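PDB 5MIF: 'Carboxyl esterase 2 from Tuber melanosporum Mel28, which probably hydrolyses carboxylic esters, as expected of an archaeal-like carboxylesterase with the alpha/beta hydrolase fold. Local coordinates for residues A[82-87]-A[167-172]; A[223-228]-A[265-270]; A[279-284]-A[298-303]. All coordinates share one frame; numbering follows the deposited sequence.

Contact 1: A[82-87]-A[167-172]; sequences LPVGPT and VQWLLE
L82 lays one methyl squarely on the indole of W169, a clear example of an aliphatic branch packing on an aromatic face. Its CD2 sits 3.6 Å from the centroid of the six-membered ring of W169, only 12° off the ring normal, and L82 CD2 is likewise 3.6 Å from W169 CE2. This is a CH-pi contact. The second branch of the leucine spreads over the same indole toward the ring fusion, with L82 CD1 4.0 Å from W169 CD2. V84 adds a lighter touch at the five-membered ring: its CG1 approaches W169 CD1 obliquely at 4.1 Å.

The indole reaches the loop because its CG stands anti to the backbone N of W169 (chi1 -173°). The next torsion turns the ring so that its face meets L82. H173 on the same helix also meets the indole, planes at about 40°, and L177 touches it as well. L82 closes strand 75-82 and is backbone-bonded to V90 of the next, antiparallel strand; its side chain also packs on A166 and F144. Between L82 and V84 the chain folds tightly through an inverse gamma turn centred on P83, closed by a weak bond from V84 N to L82 O. V84 in turn leans on A165.

The contact thus fastens the start of the hairpin loop at an outermost strand of the sheet to helix 158-173 by carbon surfaces alone, so that dispersion and complementary shape, rather than directional polar bonds between the two segments, set how they fit.

Contact 2: A[223-228]-A[265-270]; sequences LACESA and PGRASD
R267 brings its guanidinium up to A224 and C225, illustrating how a long side chain can join two surface loops while its charge is answered by a third residue. At the base, CB points toward the facing loop, and CG lies anti to the carbonyl carbon of R267. The chain runs extended through CG to CD. It then bends at chi3 (80°), swinging NE and the planar head round so that the A224 methyl lies over one face of the guanidinium. NH1 makes the closest approaches, with R267 NH1 to A224 CB 4.3 Å and R267 NH1 to C225 SG 3.4 Å; the sulfur arrives obliquely to the guanidinium.

In this alpha/beta hydrolase fold the two loops lie apart in sequence, one leaving strand 213-217 for helix 228-232, the other leading into helix 270-273. The arginine starts from a short 3-10 turn over 265-267, closed by A268 N to P265 O at 3.1 Å, while S269 just beyond is the N-cap of the following helix, its OG bonded to D272 N.

The charged partner of NH1 is D222, whose OD2 forms a salt bridge with it. The other oxygen, OD1, accepts hydrogen bonds from the backbone N atoms of A224 and C225.

Contact 3: A[279-284]-A[298-303]; sequences TLIVVA and RRLQKL
T279 OG1, on a residue that packs against L300, is gripped from two quarters: it bonds the carbonyl O of P277 just before it and the amide NE2 of Q214 on the neighbouring strand. The hydroxyl is thereby satisfied by these two partners, and the carbon side of the threonine is left to meet the helix. The setting is a beta-alpha-beta crossover, in which strand 279-284 passes through helix 290-302 to strand 307-312, its parallel neighbour in the alpha/beta hydrolase sheet. Backbone bonds tie T279 to A308 of that strand and R306 just before it.

With OG1 beside the backbone N (chi1 -65°), CG2 is left anti to it, and the methyl as well as CB borders the leucine: T279 CG2 is 4.1 Å from L300 CD1. The two side chains cross at about a right angle. Two residues along the strand, I281 directs its CB to the same helix and extends CD1 to the same leucine methyl, while also packing on F296. F276, in the loop before the strand, and V305, between the helix and strand 307-312, also touch L300, adding to its apolar surroundings.

R298 points away from the strand, and its NH2 forms a salt bridge with E285 of the second subunit. Within the crossover, L300 CD1 does the touching, 4.0 Å from T279 CB and 4.3 Å from I281 CD1.

How the contacts relate
Contacts 2 and 3 form a continuous region, their centres 13 Å apart. The join is R299, on the helix of contact 3: its NH2 lies 2.7 Å from A268 O, a probable hydrogen bond, and 2.9 Å from D270 OD1, a salt bridge, so the loop 265-270 is held to helix 290-302. Contact 1 stands alone at the outer strand 75-82, its centre 28 Å from each of the others and its nearest atoms about 14 Å away. Sequence and geometry are consistent with a catalytic triad of S190, H317 and D287; D287 lies just after strand 279-284 of contact 3, whereas contact 1 involves strand 75-82, at the far end of the strand order.

Contact 1: A[82-87]-A[167-172]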
loop_
_atom_site.group_PDB
_atom_site.type_symbol
_atom_site.label_atom_id
_atom_site.label_comp_id
_atom_site.label_asym_id
_atom_site.label_seq_id
_atom_site.Cartn_x
_atom_site.Cartn_y
_atom_site.Cartn_z
ATOM N N LEU A 82 -33.127 -11.127 -6.466
ATOM C CA LEU A 82 -33.052 -11.052 -7.918
ATOM C C LEU A 82 -33.453 -12.403 -8.509
ATOM O O LEU A 82 -32.837 -13.427 -8.202
ATOM C CB LEU A 82 -31.640 -10.658 -8.361
ATOM C CG LEU A 82 -31.020 -9.451 -7.643
ATOM C CD1 LEU A 82 -29.637 -9.142 -8.187
ATOM C CD2 LEU A 82 -31.927 -8.225 -7.781
ATOM N N PRO A 83 -34.495 -12.407 -9.355
ATOM C CA PRO A 83 -34.992 -13.651 -9.956
ATOM C C PRO A 83 -34.119 -14.079 -11.121
ATOM O O PRO A 83 -34.601 -14.163 -12.251
ATOM C CB PRO A 83 -36.394 -13.274 -10.430
ATOM C CG PRO A 83 -36.282 -11.813 -10.765
ATOM C CD PRO A 83 -35.286 -11.235 -9.776
ATOM N N VAL A 84 -32.838 -14.310 -10.850
ATOM C CA VAL A 84 -31.858 -14.569 -11.905
ATOM C C VAL A 84 -30.881 -15.649 -11.463
ATOM O O VAL A 84 -30.867 -16.041 -10.294
ATOM C CB VAL A 84 -31.057 -13.285 -12.287
ATOM C CG1 VAL A 84 -32.007 -12.167 -12.712
ATOM C CG2 VAL A 84 -30.185 -12.822 -11.130
ATOM N N GLY A 85 -30.054 -16.127 -12.386
ATOM C CA GLY A 85 -29.009 -17.056 -12.007
ATOM C C GLY A 85 -29.435 -18.508 -11.954
ATOM O O GLY A 85 -30.598 -18.832 -12.211
ATOM N N PRO A 86 -28.480 -19.395 -11.642
ATOM C CA PRO A 86 -28.710 -20.842 -11.739
ATOM C C PRO A 86 -29.826 -21.368 -10.850
ATOM O O PRO A 86 -30.495 -22.308 -11.264
ATOM C CB PRO A 86 -27.378 -21.447 -11.274
ATOM C CG PRO A 86 -26.381 -20.341 -11.312
ATOM C CD PRO A 86 -27.139 -19.061 -11.127
ATOM N N THR A 87 -30.086 -20.733 -9.709
ATOM C CA THR A 87 -31.106 -21.234 -8.785
ATOM C C THR A 87 -32.428 -20.492 -8.877
ATOM O O THR A 87 -33.362 -20.797 -8.142
ATOM C CB THR A 87 -30.629 -21.181 -7.327
ATOM O OG1 THR A 87 -30.501 -19.818 -6.910
ATOM C CG2 THR A 87 -29.288 -21.887 -7.183
ATOM N N VAL A 167 -24.529 -9.266 -11.280
ATOM C CA VAL A 167 -23.898 -8.127 -11.941
ATOM C C VAL A 167 -24.656 -7.752 -13.215
ATOM O O VAL A 167 -24.892 -6.563 -13.473
ATOM C CB VAL A 167 -22.412 -8.401 -12.246
ATOM C CG1 VAL A 167 -21.834 -7.323 -13.175
ATOM C CG2 VAL A 167 -21.634 -8.461 -10.943
ATOM N N GLN A 168 -25.067 -8.754 -13.993
ATOM C CA GLN A 168 -25.804 -8.476 -15.233
ATOM C C GLN A 168 -27.115 -7.747 -14.927
ATOM O O GLN A 168 -27.539 -6.865 -15.682
ATOM C CB GLN A 168 -26.092 -9.764 -16.012
ATOM C CG GLN A 168 -24.857 -10.584 -16.397
ATOM C CD GLN A 168 -23.682 -9.738 -16.881
ATOM O OE1 GLN A 168 -23.771 -9.062 -17.908
ATOM N NE2 GLN A 168 -22.582 -9.769 -16.137
ATOM N N TRP A 169 -27.758 -8.135 -13.832
ATOM C CA TRP A 169 -28.960 -7.464 -13.366
ATOM C C TRP A 169 -28.681 -6.012 -12.983
ATOM O O TRP A 169 -29.447 -5.119 -13.330
ATOM C CB TRP A 169 -29.564 -8.203 -12.167
ATOM C CG TRP A 169 -30.894 -7.644 -11.744
ATOM C CD1 TRP A 169 -32.125 -8.091 -12.127
ATOM C CD2 TRP A 169 -31.127 -6.530 -10.866
ATOM N NE1 TRP A 169 -33.106 -7.326 -11.547
ATOM C CE2 TRP A 169 -32.522 -6.362 -10.769
ATOM C CE3 TRP A 169 -30.289 -5.657 -10.154
ATOM C CZ2 TRP A 169 -33.106 -5.364 -9.986
ATOM C CZ3 TRP A 169 -30.870 -4.660 -9.377
ATOM C CH2 TRP A 169 -32.266 -4.525 -9.300
ATOM N N LEU A 170 -27.595 -5.791 -12.250
ATOM C CA LEU A 170 -27.199 -4.451 -11.829
ATOM C C LEU A 170 -26.949 -3.582 -13.056
ATOM O O LEU A 170 -27.333 -2.418 -13.084
ATOM C CB LEU A 170 -25.953 -4.505 -10.942
ATOM C CG LEU A 170 -25.393 -3.182 -10.392
ATOM C CD1 LEU A 170 -26.406 -2.475 -9.516
ATOM C CD2 LEU A 170 -24.090 -3.394 -9.629
ATOM N N LEU A 171 -26.311 -4.160 -14.073
ATOM C CA LEU A 171 -26.035 -3.438 -15.306
ATOM C C LEU A 171 -27.303 -2.916 -15.975
ATOM O O LEU A 171 -27.322 -1.809 -16.498
ATOM C CB LEU A 171 -25.247 -4.320 -16.271
ATOM C CG LEU A 171 -23.771 -4.441 -15.876
ATOM C CD1 LEU A 171 -23.046 -5.478 -16.719
ATOM C CD2 LEU A 171 -23.081 -3.091 -15.983
ATOM N N GLU A 172 -28.360 -3.714 -15.949
ATOM C CA GLU A 172 -29.611 -3.364 -16.601
ATOM C C GLU A 172 -30.515 -2.466 -15.760
ATOM O O GLU A 172 -31.260 -1.649 -16.299
ATOM C CB GLU A 172 -30.375 -4.632 -16.982
ATOM C CG GLU A 172 -31.715 -4.352 -17.642
ATOM C CD GLU A 172 -32.441 -5.612 -18.034
ATOM O OE1 GLU A 172 -33.633 -5.521 -18.405
ATOM O OE2 GLU A 172 -31.823 -6.697 -17.963
#

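Contact 2: A[223-228]-A[265-270]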
loop_
_atom_site.group_PDB
_atom_site.type_symbol
_atom_site.label_atom_id
_atom_site.label_comp_id
_atom_site.label_asym_id
_atom_site.label_seq_id
_atom_site.Cartn_x
_atom_site.Cartn_y
_atom_site.Cartn_z
ATOM N N LEU A 223 -6.997 -22.931 -7.385
ATOM C CA LEU A 223 -7.508 -23.907 -6.430
ATOM C C LEU A 223 -6.880 -25.286 -6.637
ATOM O O LEU A 223 -7.050 -26.184 -5.812
ATOM C CB LEU A 223 -9.032 -24.010 -6.531
ATOM C CG LEU A 223 -9.861 -23.001 -5.725
ATOM C CD1 LEU A 223 -9.525 -21.554 -6.084
ATOM C CD2 LEU A 223 -11.339 -23.255 -5.906
ATOM N N ALA A 224 -6.175 -25.452 -7.751
ATOM C CA ALA A 224 -5.655 -26.758 -8.140
ATOM C C ALA A 224 -4.261 -26.994 -7.590
ATOM O O ALA A 224 -3.964 -28.061 -7.064
ATOM C CB ALA A 224 -5.643 -26.891 -9.649
ATOM N N CYS A 225 -3.406 -25.987 -7.712
ATOM C CA CYS A 225 -2.010 -26.150 -7.364
ATOM C C CYS A 225 -1.684 -25.491 -6.040
ATOM O O CYS A 225 -2.336 -24.535 -5.610
ATOM C CB CYS A 225 -1.112 -25.602 -8.476
ATOM S SG CYS A 225 -1.088 -26.675 -9.941
ATOM N N GLU A 226 -0.685 -26.049 -5.379
ATOM C CA GLU A 226 -0.121 -25.454 -4.191
ATOM C C GLU A 226 1.109 -24.658 -4.575
ATOM O O GLU A 226 1.834 -25.021 -5.510
ATOM C CB GLU A 226 0.195 -26.535 -3.176
ATOM C CG GLU A 226 -1.032 -27.360 -2.880
ATOM C CD GLU A 226 -0.928 -28.113 -1.592
ATOM O OE1 GLU A 226 0.204 -28.486 -1.217
ATOM O OE2 GLU A 226 -1.981 -28.325 -0.955
ATOM N N SER A 227 1.309 -23.546 -3.882
ATOM C CA SER A 227 2.390 -22.631 -4.205
ATOM C C SER A 227 3.392 -22.596 -3.063
ATOM O O SER A 227 3.155 -23.190 -2.008
ATOM C CB SER A 227 1.832 -21.235 -4.496
ATOM O OG SER A 227 0.940 -20.827 -3.471
ATOM N N ALA A 228 4.514 -21.920 -3.298
ATOM C CA ALA A 228 5.622 -21.851 -2.346
ATOM C C ALA A 228 5.186 -21.463 -0.925
ATOM O O ALA A 228 5.667 -22.041 0.053
ATOM C CB ALA A 228 6.684 -20.874 -2.855
ATOM N N PRO A 265 -8.973 -18.449 -11.924
ATOM C CA PRO A 265 -8.666 -17.470 -12.978
ATOM C C PRO A 265 -7.176 -17.250 -13.173
ATOM O O PRO A 265 -6.777 -16.709 -14.207
ATOM C CB PRO A 265 -9.365 -16.201 -12.488
ATOM C CG PRO A 265 -10.511 -16.724 -11.673
ATOM C CD PRO A 265 -9.927 -17.909 -10.941
ATOM N N GLY A 266 -6.373 -17.657 -12.192
ATOM C CA GLY A 266 -4.929 -17.674 -12.337
ATOM C C GLY A 266 -4.446 -18.571 -13.470
ATOM O O GLY A 266 -3.307 -18.446 -13.924
ATOM N N ARG A 267 -5.312 -19.486 -13.907
ATOM C CA ARG A 267 -4.985 -20.441 -14.960
ATOM C C ARG A 267 -5.638 -20.070 -16.282
ATOM O O ARG A 267 -5.616 -20.856 -17.231
ATOM C CB ARG A 267 -5.420 -21.852 -14.550
ATOM C CG ARG A 267 -4.877 -22.290 -13.200
ATOM C CD ARG A 267 -5.365 -23.683 -12.823
ATOM N NE ARG A 267 -4.578 -24.698 -13.511
ATOM C CZ ARG A 267 -3.384 -25.124 -13.112
ATOM N NH1 ARG A 267 -2.837 -24.647 -11.998
ATOM N NH2 ARG A 267 -2.744 -26.038 -13.828
ATOM N N ALA A 268 -6.217 -18.877 -16.352
ATOM C CA ALA A 268 -6.864 -18.446 -17.579
ATOM C C ALA A 268 -5.809 -18.220 -18.654
ATOM O O ALA A 268 -4.616 -18.155 -18.357
ATOM C CB ALA A 268 -7.686 -17.188 -17.344
ATOM N N SER A 269 -6.243 -18.119 -19.904
ATOM C CA SER A 269 -5.315 -17.901 -21.005
ATOM C C SER A 269 -4.753 -16.479 -21.007
ATOM O O SER A 269 -5.368 -15.552 -20.460
ATOM C CB SER A 269 -5.993 -18.174 -22.341
ATOM O OG SER A 269 -6.885 -17.123 -22.668
ATOM N N ASP A 270 -3.575 -16.326 -21.610
ATOM C CA ASP A 270 -2.986 -15.010 -21.858
ATOM C C ASP A 270 -3.974 -14.095 -22.564
ATOM O O ASP A 270 -4.109 -12.920 -22.220
ATOM C CB ASP A 270 -1.708 -15.142 -22.698
ATOM C CG ASP A 270 -0.511 -15.551 -21.877
ATOM O OD1 ASP A 270 -0.652 -15.681 -20.645
ATOM O OD2 ASP A 270 0.571 -15.765 -22.461
#

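Contact 3: A[279-284]-A[298-303]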
loop_
_atom_site.group_PDB
_atom_site.type_symbol
_atom_site.label_atom_id
_atom_site.label_comp_id
_atom_site.label_asym_id
_atom_site.label_seq_id
_atom_site.Cartn_x
_atom_site.Cartn_y
_atom_site.Cartn_z
ATOM N N THR A 279 -6.456 -3.452 -12.173
ATOM C CA THR A 279 -6.619 -4.193 -10.945
ATOM C C THR A 279 -5.592 -3.818 -9.879
ATOM O O THR A 279 -4.399 -3.675 -10.166
ATOM C CB THR A 279 -6.514 -5.696 -11.253
ATOM O OG1 THR A 279 -7.617 -6.077 -12.088
ATOM C CG2 THR A 279 -6.481 -6.511 -9.987
ATOM N N LEU A 280 -6.066 -3.641 -8.652
ATOM C CA LEU A 280 -5.188 -3.497 -7.498
ATOM C C LEU A 280 -5.244 -4.771 -6.646
ATOM O O LEU A 280 -6.324 -5.196 -6.215
ATOM C CB LEU A 280 -5.589 -2.276 -6.661
ATOM C CG LEU A 280 -4.998 -2.194 -5.251
ATOM C CD1 LEU A 280 -3.480 -1.987 -5.283
ATOM C CD2 LEU A 280 -5.657 -1.084 -4.472
ATOM N N ILE A 281 -4.086 -5.376 -6.402
ATOM C CA ILE A 281 -4.012 -6.559 -5.552
ATOM C C ILE A 281 -3.258 -6.272 -4.264
ATOM O O ILE A 281 -2.141 -5.755 -4.280
ATOM C CB ILE A 281 -3.346 -7.731 -6.290
ATOM C CG1 ILE A 281 -4.155 -8.067 -7.542
ATOM C CG2 ILE A 281 -3.204 -8.947 -5.361
ATOM C CD1 ILE A 281 -3.490 -9.077 -8.462
ATOM N N VAL A 282 -3.885 -6.597 -3.144
ATOM C CA VAL A 282 -3.276 -6.412 -1.838
ATOM C C VAL A 282 -3.155 -7.781 -1.173
ATOM O O VAL A 282 -4.124 -8.529 -1.139
ATOM C CB VAL A 282 -4.121 -5.449 -0.972
ATOM C CG1 VAL A 282 -3.519 -5.296 0.397
ATOM C CG2 VAL A 282 -4.236 -4.088 -1.664
ATOM N N VAL A 283 -1.976 -8.123 -0.663
ATOM C CA VAL A 283 -1.789 -9.429 -0.012
ATOM C C VAL A 283 -1.211 -9.265 1.392
ATOM O O VAL A 283 -0.565 -8.258 1.698
ATOM C CB VAL A 283 -0.862 -10.371 -0.829
ATOM C CG1 VAL A 283 -1.505 -10.741 -2.169
ATOM C CG2 VAL A 283 0.532 -9.743 -1.012
ATOM N N ALA A 284 -1.481 -10.241 2.256
ATOM C CA ALA A 284 -0.875 -10.261 3.581
ATOM C C ALA A 284 0.462 -10.988 3.505
ATOM O O ALA A 284 0.609 -11.928 2.735
ATOM C CB ALA A 284 -1.800 -10.935 4.591
ATOM N N ARG A 298 1.603 -10.361 -11.234
ATOM C CA ARG A 298 2.750 -10.332 -12.155
ATOM C C ARG A 298 2.314 -10.756 -13.547
ATOM O O ARG A 298 2.749 -10.200 -14.557
ATOM C CB ARG A 298 3.874 -11.246 -11.670
ATOM C CG ARG A 298 4.524 -10.791 -10.390
ATOM C CD ARG A 298 5.649 -11.723 -10.011
ATOM N NE ARG A 298 6.435 -11.214 -8.894
ATOM C CZ ARG A 298 6.534 -11.825 -7.716
ATOM N NH1 ARG A 298 5.882 -12.966 -7.500
ATOM N NH2 ARG A 298 7.282 -11.295 -6.752
ATOM N N ARG A 299 1.424 -11.740 -13.587
ATOM C CA ARG A 299 0.881 -12.210 -14.846
ATOM C C ARG A 299 0.054 -11.110 -15.550
ATOM O O ARG A 299 0.206 -10.892 -16.749
ATOM C CB ARG A 299 0.067 -13.473 -14.591
ATOM C CG ARG A 299 -0.495 -14.070 -15.812
ATOM C CD ARG A 299 -0.407 -15.576 -15.817
ATOM N NE ARG A 299 -0.856 -15.987 -17.133
ATOM C CZ ARG A 299 -1.907 -16.749 -17.375
ATOM N NH1 ARG A 299 -2.607 -17.263 -16.369
ATOM N NH2 ARG A 299 -2.227 -17.019 -18.633
ATOM N N LEU A 300 -0.776 -10.384 -14.804
ATOM C CA LEU A 300 -1.511 -9.250 -15.374
ATOM C C LEU A 300 -0.559 -8.165 -15.887
ATOM O O LEU A 300 -0.788 -7.563 -16.941
ATOM C CB LEU A 300 -2.452 -8.632 -14.335
ATOM C CG LEU A 300 -3.588 -9.497 -13.811
ATOM C CD1 LEU A 300 -4.325 -8.768 -12.702
ATOM C CD2 LEU A 300 -4.534 -9.824 -14.950
ATOM N N GLN A 301 0.505 -7.915 -15.130
ATOM C CA GLN A 301 1.483 -6.897 -15.506
ATOM C C GLN A 301 2.145 -7.230 -16.841
ATOM O O GLN A 301 2.172 -6.407 -17.754
ATOM C CB GLN A 301 2.546 -6.749 -14.426
ATOM C CG GLN A 301 2.091 -5.909 -13.245
ATOM C CD GLN A 301 3.152 -5.792 -12.173
ATOM O OE1 GLN A 301 4.216 -6.412 -12.261
ATOM N NE2 GLN A 301 2.879 -4.974 -11.160
ATOM N N LYS A 302 2.629 -8.461 -16.953
ATOM C CA LYS A 302 3.262 -8.974 -18.171
ATOM C C LYS A 302 2.352 -8.901 -19.400
ATOM O O LYS A 302 2.821 -8.721 -20.524
ATOM C CB LYS A 302 3.693 -10.419 -17.926
ATOM C CG LYS A 302 4.029 -11.230 -19.159
ATOM C CD LYS A 302 4.469 -12.632 -18.753
ATOM C CE LYS A 302 4.166 -13.658 -19.839
ATOM N NZ LYS A 302 5.214 -14.712 -19.907
ATOM N N LEU A 303 1.047 -8.994 -19.183
ATOM C CA LEU A 303 0.094 -9.020 -20.290
ATOM C C LEU A 303 -0.416 -7.647 -20.658
ATOM O O LEU A 303 -1.282 -7.505 -21.518
ATOM C CB LEU A 303 -1.066 -9.944 -19.956
ATOM C CG LEU A 303 -0.591 -11.381 -19.784
ATOM C CD1 LEU A 303 -1.709 -12.274 -19.270
ATOM C CD2 LEU A 303 -0.076 -11.884 -21.136
#